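Local coordinates for protein L-methionine gamma-lyase (Fusobacterium nucleatum subsp. nucleatum ATCC 25586, PDB 7BQW) that belongs to the Cys/Met metabolism family of pyridoxal-phosphate-dependent enzymes, built on the fold of the aminotransferase-like superfamily and assembled from four chains, at residues A[131-136]-A[160-165]; A[103-108]-A[149-154]; A[139-144]-A[170-175]; A[85-90]-A[112-117]. All coordinates share one frame; numbering follows the deposited sequence.

Interaction 1. Residues A[131-136]-A[160-165]; sequences FVDTSN and NLKIVD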
loop_
_atom_site.group_PDB
_atom_site.type_symbol
_atom_site.label_atom_id
_atom_site.label_comp_id
_atom_site.label_asym_id
_atom_site.label_seq_id
_atom_site.Cartn_x
_atom_site.Cartn_y
_atom_site.Cartn_z
ATOM N N PHE A 131 -27.869 28.612 14.452
ATOM C CA PHE A 131 -27.705 28.627 13.005
ATOM C C PHE A 131 -28.168 29.978 12.472
ATOM O O PHE A 131 -29.276 30.422 12.792
ATOM C CB PHE A 131 -28.505 27.488 12.364
ATOM C CG PHE A 131 -28.092 26.106 12.829
ATOM C CD1 PHE A 131 -26.986 25.468 12.274
ATOM C CD2 PHE A 131 -28.804 25.445 13.823
ATOM C CE1 PHE A 131 -26.602 24.194 12.690
ATOM C CE2 PHE A 131 -28.419 24.162 14.247
ATOM C CZ PHE A 131 -27.318 23.541 13.678
ATOM N N VAL A 132 -27.311 30.649 11.696
ATOM C CA VAL A 132 -27.601 31.969 11.138
ATOM C C VAL A 132 -27.091 32.046 9.701
ATOM O O VAL A 132 -26.361 31.176 9.219
ATOM C CB VAL A 132 -26.978 33.121 11.966
ATOM C CG1 VAL A 132 -27.235 32.939 13.450
ATOM C CG2 VAL A 132 -25.485 33.250 11.688
ATOM N N ASP A 133 -27.472 33.117 9.016
ATOM C CA ASP A 133 -26.876 33.410 7.721
ATOM C C ASP A 133 -25.548 34.100 7.978
ATOM O O ASP A 133 -25.518 35.270 8.379
ATOM C CB ASP A 133 -27.788 34.275 6.862
ATOM C CG ASP A 133 -27.246 34.458 5.454
ATOM O OD1 ASP A 133 -26.016 34.318 5.265
ATOM O OD2 ASP A 133 -28.039 34.746 4.529
ATOM N N THR A 134 -24.448 33.374 7.743
ATOM C CA THR A 134 -23.138 33.960 7.968
ATOM C C THR A 134 -22.799 35.025 6.939
ATOM O O THR A 134 -21.908 35.838 7.192
ATOM C CB THR A 134 -22.057 32.881 7.989
ATOM O OG1 THR A 134 -22.188 32.030 6.847
ATOM C CG2 THR A 134 -22.188 32.038 9.234
ATOM N N SER A 135 -23.483 35.057 5.794
ATOM C CA SER A 135 -23.221 36.140 4.851
ATOM C C SER A 135 -23.697 37.476 5.409
ATOM O O SER A 135 -23.084 38.516 5.136
ATOM C CB SER A 135 -23.861 35.838 3.493
ATOM O OG SER A 135 -25.259 36.063 3.505
ATOM N N ASN A 136 -24.755 37.463 6.220
ATOM C CA ASN A 136 -25.231 38.654 6.915
ATOM C C ASN A 136 -24.321 38.935 8.106
ATOM O O ASN A 136 -24.320 38.181 9.085
ATOM C CB ASN A 136 -26.671 38.455 7.370
ATOM C CG ASN A 136 -27.288 39.727 7.918
ATOM O OD1 ASN A 136 -26.582 40.663 8.313
ATOM N ND2 ASN A 136 -28.619 39.775 7.932
ATOM N N ASN A 160 -24.927 26.387 -3.416
ATOM C CA ASN A 160 -24.912 27.513 -4.345
ATOM C C ASN A 160 -23.612 28.302 -4.260
ATOM O O ASN A 160 -23.561 29.451 -4.710
ATOM C CB ASN A 160 -26.104 28.447 -4.090
ATOM C CG ASN A 160 -27.401 27.693 -3.787
ATOM O OD1 ASN A 160 -27.994 27.062 -4.667
ATOM N ND2 ASN A 160 -27.855 27.775 -2.540
ATOM N N LEU A 161 -22.573 27.717 -3.671
ATOM C CA LEU A 161 -21.289 28.371 -3.445
ATOM C C LEU A 161 -21.460 29.736 -2.783
ATOM O O LEU A 161 -20.937 30.756 -3.242
ATOM C CB LEU A 161 -20.496 28.471 -4.743
ATOM C CG LEU A 161 -20.285 27.077 -5.318
ATOM C CD1 LEU A 161 -21.057 26.949 -6.601
ATOM C CD2 LEU A 161 -18.819 26.812 -5.529
ATOM N N LYS A 162 -22.205 29.746 -1.681
ATOM C CA LYS A 162 -22.255 30.925 -0.837
ATOM C C LYS A 162 -20.845 31.355 -0.440
ATOM O O LYS A 162 -20.039 30.549 0.045
ATOM C CB LYS A 162 -23.100 30.648 0.411
ATOM C CG LYS A 162 -23.274 31.845 1.352
ATOM C CD LYS A 162 -24.491 31.634 2.250
ATOM C CE LYS A 162 -24.208 32.040 3.688
ATOM N NZ LYS A 162 -25.332 31.640 4.580
ATOM N N ILE A 163 -20.544 32.617 -0.701
ATOM C CA ILE A 163 -19.331 33.276 -0.251
ATOM C C ILE A 163 -19.673 34.015 1.029
ATOM O O ILE A 163 -20.834 34.356 1.284
ATOM C CB ILE A 163 -18.762 34.221 -1.334
ATOM C CG1 ILE A 163 -18.460 33.426 -2.605
ATOM C CG2 ILE A 163 -17.481 34.920 -0.861
ATOM C CD1 ILE A 163 -17.351 32.398 -2.420
ATOM N N VAL A 164 -18.649 34.252 1.843
ATOM C CA VAL A 164 -18.767 34.798 3.186
ATOM C C VAL A 164 -17.437 35.458 3.544
ATOM O O VAL A 164 -16.370 34.846 3.415
ATOM C CB VAL A 164 -19.174 33.681 4.170
ATOM C CG1 VAL A 164 -18.702 33.962 5.580
ATOM C CG2 VAL A 164 -20.671 33.475 4.133
ATOM N N ASP A 165 -17.495 36.716 3.977
ATOM C CA ASP A 165 -16.307 37.545 4.182
ATOM C C ASP A 165 -15.593 37.104 5.448
ATOM O O ASP A 165 -16.003 37.453 6.555
ATOM C CB ASP A 165 -16.707 39.018 4.254
ATOM C CG ASP A 165 -15.508 39.962 4.271
ATOM O OD1 ASP A 165 -14.524 39.696 4.996
ATOM O OD2 ASP A 165 -15.554 40.993 3.572
#

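Interaction 2. Residues A[103-108]-A[149-154]; sequences HVVTDK and RVVYLE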
loop_
_atom_site.group_PDB
_atom_site.type_symbol
_atom_site.label_atom_id
_atom_site.label_comp_id
_atom_site.label_asym_id
_atom_site.label_seq_id
_atom_site.Cartn_x
_atom_site.Cartn_y
_atom_site.Cartn_z
ATOM N N HIS A 103 -21.273 27.761 23.620
ATOM C CA HIS A 103 -22.162 28.151 22.528
ATOM C C HIS A 103 -21.382 28.166 21.210
ATOM O O HIS A 103 -20.189 28.514 21.184
ATOM C CB HIS A 103 -22.786 29.533 22.828
ATOM C CG HIS A 103 -23.689 30.057 21.753
ATOM N ND1 HIS A 103 -23.445 31.245 21.096
ATOM C CD2 HIS A 103 -24.840 29.567 21.230
ATOM C CE1 HIS A 103 -24.406 31.462 20.213
ATOM N NE2 HIS A 103 -25.259 30.456 20.268
ATOM N N VAL A 104 -22.062 27.787 20.121
ATOM C CA VAL A 104 -21.478 27.687 18.786
ATOM C C VAL A 104 -22.348 28.442 17.786
ATOM O O VAL A 104 -23.557 28.192 17.696
ATOM C CB VAL A 104 -21.334 26.220 18.335
ATOM C CG1 VAL A 104 -21.096 26.157 16.795
ATOM C CG2 VAL A 104 -20.205 25.535 19.100
ATOM N N VAL A 105 -21.735 29.327 17.003
ATOM C CA VAL A 105 -22.422 29.995 15.902
ATOM C C VAL A 105 -21.891 29.437 14.591
ATOM O O VAL A 105 -20.673 29.405 14.365
ATOM C CB VAL A 105 -22.264 31.526 15.952
ATOM C CG1 VAL A 105 -22.872 32.169 14.696
ATOM C CG2 VAL A 105 -22.932 32.082 17.204
ATOM N N THR A 106 -22.806 28.993 13.733
ATOM C CA THR A 106 -22.465 28.507 12.408
ATOM C C THR A 106 -23.620 28.829 11.464
ATOM O O THR A 106 -24.574 29.524 11.827
ATOM C CB THR A 106 -22.134 27.011 12.455
ATOM O OG1 THR A 106 -21.405 26.650 11.276
ATOM C CG2 THR A 106 -23.402 26.181 12.553
ATOM N N ASP A 107 -23.527 28.315 10.243
ATOM C CA ASP A 107 -24.449 28.653 9.174
ATOM C C ASP A 107 -25.605 27.657 9.100
ATOM O O ASP A 107 -25.455 26.476 9.412
ATOM C CB ASP A 107 -23.692 28.686 7.841
ATOM C CG ASP A 107 -24.346 29.579 6.826
ATOM O OD1 ASP A 107 -25.273 29.118 6.130
ATOM O OD2 ASP A 107 -23.938 30.749 6.740
ATOM N N LYS A 108 -26.763 28.152 8.654
ATOM C CA LYS A 108 -27.920 27.287 8.424
ATOM C C LYS A 108 -27.617 26.193 7.394
ATOM O O LYS A 108 -28.140 25.076 7.494
ATOM C CB LYS A 108 -29.125 28.135 7.993
ATOM C CG LYS A 108 -28.751 29.414 7.224
ATOM C CD LYS A 108 -29.866 29.883 6.281
ATOM C CE LYS A 108 -29.792 29.189 4.917
ATOM N NZ LYS A 108 -28.535 29.509 4.162
ATOM N N ARG A 149 -18.043 29.912 22.045
ATOM C CA ARG A 149 -16.686 29.386 21.988
ATOM C C ARG A 149 -16.154 29.261 20.555
ATOM O O ARG A 149 -14.938 29.389 20.339
ATOM C CB ARG A 149 -16.633 28.031 22.704
ATOM C CG ARG A 149 -15.251 27.395 22.847
ATOM C CD ARG A 149 -14.203 28.356 23.347
ATOM N NE ARG A 149 -12.936 27.671 23.612
ATOM C CZ ARG A 149 -11.752 28.279 23.650
ATOM N NH1 ARG A 149 -10.648 27.581 23.876
ATOM N NH2 ARG A 149 -11.672 29.595 23.465
ATOM N N VAL A 150 -17.036 29.066 19.573
ATOM C CA VAL A 150 -16.644 28.784 18.198
ATOM C C VAL A 150 -17.595 29.507 17.260
ATOM O O VAL A 150 -18.817 29.387 17.400
ATOM C CB VAL A 150 -16.665 27.268 17.895
ATOM C CG1 VAL A 150 -16.605 27.021 16.394
ATOM C CG2 VAL A 150 -15.566 26.558 18.606
ATOM N N VAL A 151 -17.040 30.248 16.305
ATOM C CA VAL A 151 -17.741 30.585 15.066
ATOM C C VAL A 151 -17.136 29.741 13.947
ATOM O O VAL A 151 -15.934 29.838 13.669
ATOM C CB VAL A 151 -17.655 32.080 14.734
ATOM C CG1 VAL A 151 -18.569 32.374 13.581
ATOM C CG2 VAL A 151 -18.038 32.927 15.947
ATOM N N TYR A 152 -17.968 28.927 13.304
ATOM C CA TYR A 152 -17.520 27.914 12.361
ATOM C C TYR A 152 -18.070 28.254 10.985
ATOM O O TYR A 152 -19.289 28.318 10.813
ATOM C CB TYR A 152 -17.988 26.525 12.808
ATOM C CG TYR A 152 -17.534 25.426 11.878
ATOM C CD1 TYR A 152 -18.260 25.129 10.710
ATOM C CD2 TYR A 152 -16.371 24.692 12.146
ATOM C CE1 TYR A 152 -17.854 24.154 9.847
ATOM C CE2 TYR A 152 -15.958 23.702 11.273
ATOM C CZ TYR A 152 -16.706 23.443 10.125
ATOM O OH TYR A 152 -16.315 22.468 9.260
ATOM N N LEU A 153 -17.180 28.436 10.003
ATOM C CA LEU A 153 -17.566 28.978 8.698
ATOM C C LEU A 153 -17.073 28.114 7.525
ATOM O O LEU A 153 -16.119 27.320 7.627
ATOM C CB LEU A 153 -17.035 30.418 8.517
ATOM C CG LEU A 153 -17.263 31.479 9.597
ATOM C CD1 LEU A 153 -16.127 32.507 9.645
ATOM C CD2 LEU A 153 -18.604 32.163 9.360
ATOM N N GLU A 154 -17.720 28.327 6.377
ATOM C CA GLU A 154 -17.435 27.593 5.151
ATOM C C GLU A 154 -17.493 28.567 3.995
ATOM O O GLU A 154 -18.545 29.165 3.753
ATOM C CB GLU A 154 -18.446 26.472 4.924
ATOM C CG GLU A 154 -18.197 25.230 5.759
ATOM C CD GLU A 154 -19.043 24.040 5.313
ATOM O OE1 GLU A 154 -18.958 22.971 5.966
ATOM O OE2 GLU A 154 -19.785 24.176 4.310
#

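Interaction 3. Residues A[139-144]-A[170-175]; sequences EVKNAM and SKIAHT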
loop_
_atom_site.group_PDB
_atom_site.type_symbol
_atom_site.label_atom_id
_atom_site.label_comp_id
_atom_site.label_asym_id
_atom_site.label_seq_id
_atom_site.Cartn_x
_atom_site.Cartn_y
_atom_site.Cartn_z
ATOM N N GLU A 139 -26.326 39.752 11.533
ATOM C CA GLU A 139 -26.981 38.536 12.009
ATOM C C GLU A 139 -25.995 37.626 12.732
ATOM O O GLU A 139 -26.393 36.827 13.587
ATOM C CB GLU A 139 -27.631 37.811 10.830
ATOM C CG GLU A 139 -28.621 36.708 11.184
ATOM C CD GLU A 139 -29.377 36.234 9.951
ATOM O OE1 GLU A 139 -29.182 36.861 8.889
ATOM O OE2 GLU A 139 -30.149 35.247 10.027
ATOM N N VAL A 140 -24.707 37.744 12.413
ATOM C CA VAL A 140 -23.687 37.015 13.155
ATOM C C VAL A 140 -23.364 37.735 14.454
ATOM O O VAL A 140 -23.171 37.095 15.492
ATOM C CB VAL A 140 -22.434 36.812 12.281
ATOM C CG1 VAL A 140 -21.220 36.422 13.130
ATOM C CG2 VAL A 140 -22.705 35.768 11.214
ATOM N N LYS A 141 -23.323 39.072 14.424
ATOM C CA LYS A 141 -22.946 39.837 15.611
ATOM C C LYS A 141 -23.929 39.616 16.752
ATOM O O LYS A 141 -23.528 39.399 17.903
ATOM C CB LYS A 141 -22.864 41.327 15.285
ATOM C CG LYS A 141 -22.313 42.159 16.445
ATOM C CD LYS A 141 -22.236 43.640 16.113
ATOM C CE LYS A 141 -21.841 44.439 17.344
ATOM N NZ LYS A 141 -20.643 43.850 18.009
ATOM N N ASN A 142 -25.224 39.686 16.452
ATOM C CA ASN A 142 -26.246 39.606 17.482
ATOM C C ASN A 142 -26.604 38.181 17.854
ATOM O O ASN A 142 -27.321 37.985 18.839
ATOM C CB ASN A 142 -27.485 40.364 17.027
ATOM C CG ASN A 142 -27.237 41.856 16.949
ATOM O OD1 ASN A 142 -27.139 42.431 15.861
ATOM N ND2 ASN A 142 -27.096 42.491 18.113
ATOM N N ALA A 143 -26.125 37.191 17.099
ATOM C CA ALA A 143 -26.196 35.794 17.507
ATOM C C ALA A 143 -25.165 35.453 18.562
ATOM O O ALA A 143 -25.187 34.338 19.090
ATOM C CB ALA A 143 -26.001 34.865 16.308
ATOM N N MET A 144 -24.286 36.383 18.899
ATOM C CA MET A 144 -23.150 36.089 19.749
ATOM C C MET A 144 -23.423 36.420 21.206
ATOM O O MET A 144 -24.129 37.379 21.529
ATOM C CB MET A 144 -21.923 36.835 19.248
ATOM C CG MET A 144 -21.468 36.218 17.943
ATOM S SD MET A 144 -19.716 36.230 17.689
ATOM C CE MET A 144 -19.073 35.777 19.291
ATOM N N SER A 170 -14.142 37.569 11.199
ATOM C CA SER A 170 -13.204 37.216 12.261
ATOM C C SER A 170 -13.068 38.344 13.275
ATOM O O SER A 170 -12.843 38.090 14.464
ATOM C CB SER A 170 -11.840 36.863 11.672
ATOM O OG SER A 170 -11.902 35.632 10.979
ATOM N N LYS A 171 -13.204 39.592 12.826
ATOM C CA LYS A 171 -13.135 40.713 13.752
ATOM C C LYS A 171 -14.437 40.883 14.524
ATOM O O LYS A 171 -14.404 41.228 15.710
ATOM C CB LYS A 171 -12.754 41.992 12.996
ATOM C CG LYS A 171 -11.262 42.040 12.583
ATOM C CD LYS A 171 -10.364 41.261 13.582
ATOM C CE LYS A 171 -9.823 39.942 12.990
ATOM N NZ LYS A 171 -9.227 39.039 14.015
ATOM N N ILE A 172 -15.577 40.602 13.884
ATOM C CA ILE A 172 -16.868 40.597 14.569
ATOM C C ILE A 172 -17.034 39.410 15.504
ATOM O O ILE A 172 -18.086 39.273 16.135
ATOM C CB ILE A 172 -17.979 40.654 13.497
ATOM C CG1 ILE A 172 -19.295 41.167 14.043
ATOM C CG2 ILE A 172 -18.276 39.294 12.938
ATOM C CD1 ILE A 172 -20.358 41.181 12.970
ATOM N N ALA A 173 -16.028 38.548 15.621
ATOM C CA ALA A 173 -16.057 37.434 16.555
ATOM C C ALA A 173 -14.952 37.485 17.592
ATOM O O ALA A 173 -15.091 36.864 18.652
ATOM C CB ALA A 173 -15.953 36.088 15.819
ATOM N N HIS A 174 -13.861 38.189 17.331
ATOM C CA HIS A 174 -12.857 38.355 18.367
ATOM C C HIS A 174 -13.150 39.529 19.294
ATOM O O HIS A 174 -12.349 39.804 20.189
ATOM C CB HIS A 174 -11.470 38.463 17.734
ATOM C CG HIS A 174 -11.039 37.190 17.078
ATOM N ND1 HIS A 174 -10.401 37.151 15.857
ATOM C CD2 HIS A 174 -11.217 35.901 17.456
ATOM C CE1 HIS A 174 -10.178 35.893 15.526
ATOM N NE2 HIS A 174 -10.664 35.116 16.478
ATOM N N THR A 175 -14.288 40.206 19.125
ATOM C CA THR A 175 -14.747 41.075 20.202
ATOM C C THR A 175 -14.898 40.286 21.497
ATOM O O THR A 175 -14.649 40.819 22.584
ATOM C CB THR A 175 -16.061 41.767 19.836
ATOM O OG1 THR A 175 -17.099 40.795 19.671
ATOM C CG2 THR A 175 -15.903 42.576 18.560
#

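Interaction 4. Residues A[85-90]-A[112-117]; sequences SGMGAI and GCTFAL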
loop_
_atom_site.group_PDB
_atom_site.type_symbol
_atom_site.label_atom_id
_atom_site.label_comp_id
_atom_site.label_asym_id
_atom_site.label_seq_id
_atom_site.Cartn_x
_atom_site.Cartn_y
_atom_site.Cartn_z
ATOM N N SER A 85 -10.104 11.419 8.479
ATOM C CA SER A 85 -11.143 11.917 7.580
ATOM C C SER A 85 -11.311 13.402 7.825
ATOM O O SER A 85 -10.809 13.945 8.809
ATOM C CB SER A 85 -12.478 11.188 7.783
ATOM O OG SER A 85 -12.909 11.357 9.115
ATOM N N GLY A 86 -12.042 14.053 6.924
ATOM C CA GLY A 86 -12.469 15.423 7.181
ATOM C C GLY A 86 -13.251 15.552 8.479
ATOM O O GLY A 86 -13.014 16.461 9.275
ATOM N N MET A 87 -14.186 14.630 8.716
ATOM C CA MET A 87 -14.942 14.661 9.962
ATOM C C MET A 87 -14.037 14.424 11.153
ATOM O O MET A 87 -14.334 14.888 12.253
ATOM C CB MET A 87 -16.080 13.623 9.940
ATOM C CG MET A 87 -17.321 14.075 9.176
ATOM S SD MET A 87 -17.851 15.769 9.606
ATOM C CE MET A 87 -18.050 15.575 11.386
ATOM N N GLY A 88 -12.942 13.683 10.962
ATOM C CA GLY A 88 -12.005 13.489 12.049
ATOM C C GLY A 88 -11.278 14.763 12.388
ATOM O O GLY A 88 -10.971 15.014 13.553
ATOM N N ALA A 89 -11.003 15.591 11.386
ATOM C CA ALA A 89 -10.313 16.849 11.631
ATOM C C ALA A 89 -11.214 17.870 12.324
ATOM O O ALA A 89 -10.739 18.652 13.157
ATOM C CB ALA A 89 -9.782 17.424 10.304
ATOM N N ILE A 90 -12.499 17.879 11.986
ATOM C CA ILE A 90 -13.434 18.836 12.566
ATOM C C ILE A 90 -13.830 18.414 13.976
ATOM O O ILE A 90 -13.706 19.186 14.930
ATOM C CB ILE A 90 -14.665 18.981 11.649
ATOM C CG1 ILE A 90 -14.229 19.367 10.228
ATOM C CG2 ILE A 90 -15.641 19.978 12.241
ATOM C CD1 ILE A 90 -15.321 19.240 9.142
ATOM N N GLY A 112 -23.289 18.613 4.906
ATOM C CA GLY A 112 -23.776 17.615 5.843
ATOM C C GLY A 112 -22.640 16.905 6.551
ATOM O O GLY A 112 -21.476 17.241 6.335
ATOM N N CYS A 113 -22.956 15.927 7.398
ATOM C CA CYS A 113 -21.963 15.294 8.265
ATOM C C CYS A 113 -21.494 16.289 9.320
ATOM O O CYS A 113 -21.597 16.005 10.519
ATOM C CB CYS A 113 -20.770 14.733 7.471
ATOM S SG CYS A 113 -21.078 13.138 6.662
ATOM N N THR A 114 -20.993 17.464 8.910
ATOM C CA THR A 114 -20.783 18.496 9.916
ATOM C C THR A 114 -22.091 19.150 10.331
ATOM O O THR A 114 -22.172 19.682 11.437
ATOM C CB THR A 114 -19.809 19.579 9.452
ATOM O OG1 THR A 114 -20.519 20.611 8.767
ATOM C CG2 THR A 114 -18.754 19.006 8.551
ATOM N N PHE A 115 -23.125 19.096 9.492
ATOM C CA PHE A 115 -24.425 19.558 9.961
ATOM C C PHE A 115 -25.027 18.583 10.967
ATOM O O PHE A 115 -25.696 19.000 11.920
ATOM C CB PHE A 115 -25.402 19.765 8.800
ATOM C CG PHE A 115 -26.819 19.930 9.258
ATOM C CD1 PHE A 115 -27.167 21.001 10.083
ATOM C CD2 PHE A 115 -27.789 18.988 8.929
ATOM C CE1 PHE A 115 -28.479 21.152 10.545
ATOM C CE2 PHE A 115 -29.100 19.129 9.384
ATOM C CZ PHE A 115 -29.446 20.213 10.198
ATOM N N ALA A 116 -24.827 17.282 10.762
ATOM C CA ALA A 116 -25.301 16.316 11.746
ATOM C C ALA A 116 -24.518 16.429 13.039
ATOM O O ALA A 116 -25.089 16.292 14.125
ATOM C CB ALA A 116 -25.213 14.893 11.207
ATOM N N LEU A 117 -23.211 16.691 12.944
ATOM C CA LEU A 117 -22.417 16.884 14.151
ATOM C C LEU A 117 -22.878 18.119 14.920
ATOM O O LEU A 117 -22.897 18.118 16.154
ATOM C CB LEU A 117 -20.933 16.991 13.801
ATOM C CG LEU A 117 -20.086 17.236 15.050
ATOM C CD1 LEU A 117 -20.259 16.098 16.051
ATOM C CD2 LEU A 117 -18.639 17.474 14.736
#

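Interaction 1. Residues A[131-136]-A[160-165]
Lys162 forms a salt bridge with Asp133, whose carboxylate is also the acceptor of an Asx turn just after strand 128-132, in the large sheet of the aminotransferase-like (fold type I) architecture of this PLP-dependent enzyme family. Lys162 NZ lies 2.8 Å from Asp133 OD1 and comes over the carboxylate, 68° out of its plane. Nearer that plane, the same oxygen takes two more bonds: Ser135 OG donates on the syn side at 2.6 Å, and Ser135 N on the anti side at 2.7 Å. Three donors thus hold OD1 and fix the turn of the carboxylate. Aspartate suits the place because its short side chain, with CG swung opposite its own backbone N (chi1 -174°), can reach the amide two residues on. Lysine has the length to span the gap, and its ammonium also bridges Asp107 on strand 103-107; two carboxylates round it would probably favour its charged form. The backbone N of Thr134 bonds Asp107 OD2 as well. On the way, Lys162 CE passes 3.8 Å from Ser135 CB. The small hydroxyl residues Thr134 and Ser135 let the lysine chain and Val164 come close together. Val164 comes across Thr134 nearly perpendicular to it and directs both methyls at the turn: its CG2 sits 3.4 Å from Thr134 OG1 and 3.6 Å from Ser135 N.

Interaction 2. Residues A[103-108]-A[149-154]
Val104 and Val105 pair with Val150 and Val151 as neighbouring parallel strands, whose axes approach to 4.8 Å at an angle of 12°. The bonding is that of a regular parallel pair: Val105 uses both its backbone groups, its N donating to Val150 O and its O accepting from Tyr152 N, each at 2.9 Å, and so brackets Val151. Arg149 N adds a bond of 2.7 Å to His103 O. Between these, the CA hydrogens of Val104 and Val151 lean on Val150 O and Val105 O, the second with a CA-to-O distance of 3.2 Å. Beta-branched valines suit extended strands inside a sheet. Val104 and Val150 stand next to each other on one face, with Val104 CG2 4.1 Å from Val150 CB, while Val105 and Val151 occupy the other. Past the last main-chain bond, Thr106 takes over. Its OG1, set opposite the backbone N (chi1 -162°), donates to Tyr152 O at 2.7 Å, tilted 35° from the carbonyl plane. That hydroxyl also stands at the edge of the Tyr152 ring, 3.5 Å from CD1. Polar side chains at the start of the two strands find partners outside the pair: His103 bonds Thr148 and Thr130, and Arg149 bonds the carbonyls of Asn178 and Val97. Strand 128-132 flanks strand 103-107 and strand 180-184 flanks strand 148-154. Met118 of helix 114-121 covers Val104, Thr106 and Tyr152, while the ends of helices 137-141 and 166-171 lie against the opposite face.

Interaction 3. Residues A[139-144]-A[170-175]
Ile172 packs against Val140, Lys141 and Met144 in an apolar contact between the ends of helices 137-141 and 166-171, on one side of the large sheet. No hydrogen bond crosses it; shape does the work. Ile172 is the central piece. Its CG1 stands opposite the backbone N (chi1 -159°) and the chain is extended, which carries CD1 to 3.4 Å from Lys141 CB, a close fit of methyl against methylene. Its other branch, CG2, touches Val140 CG1 at 4.1 Å. Lysine fits this exposed position because its aliphatic base packs on the isoleucine. A type I turn from Lys141 to Met144 brings the methionine round to the same neighbour. Bent at chi2 and chi3, the flexible Met144 chain lays SD 3.8 Å from Ile172 O and 4.2 Å from Ala173 CB, and the small alanine lets the sulfur come in close. Beneath the contact lies the sheet: Val140 and Ala143 rest on Val132 of strand 128-132, Met144 and Ala173 on Val151 of strand 148-154, and Ser170, Ala173 and His174 on Val181 of strand 180-184.

Interaction 4. Residues A[85-90]-A[112-117]
Met87 and Thr114 bring the first turns of helices 86-97 and 114-121 together, their CA atoms 7.0 Å apart. The helices belong to the alpha/beta layering of the aminotransferase-like fold, and the first opens with an N-cap: Ser85 OG accepts from Gly88 N at 3.0 Å. The same hydroxyl bonds Gly242 O of the second subunit, which ties this helix start to the subunit interface. Met87 carries most of the contact. Bends at chi2 and chi3 (-47° and -56°) curl its chain against the other helix, a shape that an unbranched, flexible side chain can take. Its CG and SD lie against Cys113 CB, SD being 3.8 Å away. The terminal methyl goes further: CE is 3.7 Å from Cys113 O and 3.9 Å from Leu117 CD2, with the Met87 and Leu117 chains running antiparallel to each other where they meet. Asp239 of the second subunit packs on Met87 and Leu117, and Lys238 of that subunit on Cys113. Ile90, its CD1 branch extended, also touches Tyr152 of strand 148-154, and so lies between its helix and the sheet. Thr114 suits its place by having two different branches. Its OG1 turns back to bond Tyr111 O, and its methyl is left to face helix 86-97, where CG2 lies 3.5 Å from both Met87 SD and Ile90 CD1.

The four contacts gather round the large sheet. Interaction 2 joins two of its parallel strands, 103-107 and 148-154; interaction 3 covers one face of it, and interaction 4 reaches Tyr152 on the other, their centres about 23 Å apart. Centres of interactions 2 and 3 are about 10 Å apart, those of 1 and 2 about 11 Å, and Asp107 with Lys162 links the latter pair. Along the chain 1, 2 and 3 interleave, and 4 also crosses 2, although it closes before 1 and 3 open, in keeping with the alternation of strands and helices. Interaction 1 ties the loop before helix 166-171 to the turn that follows the outermost strand, 128-132, and interaction 4 carries this layered structure to the subunit interface.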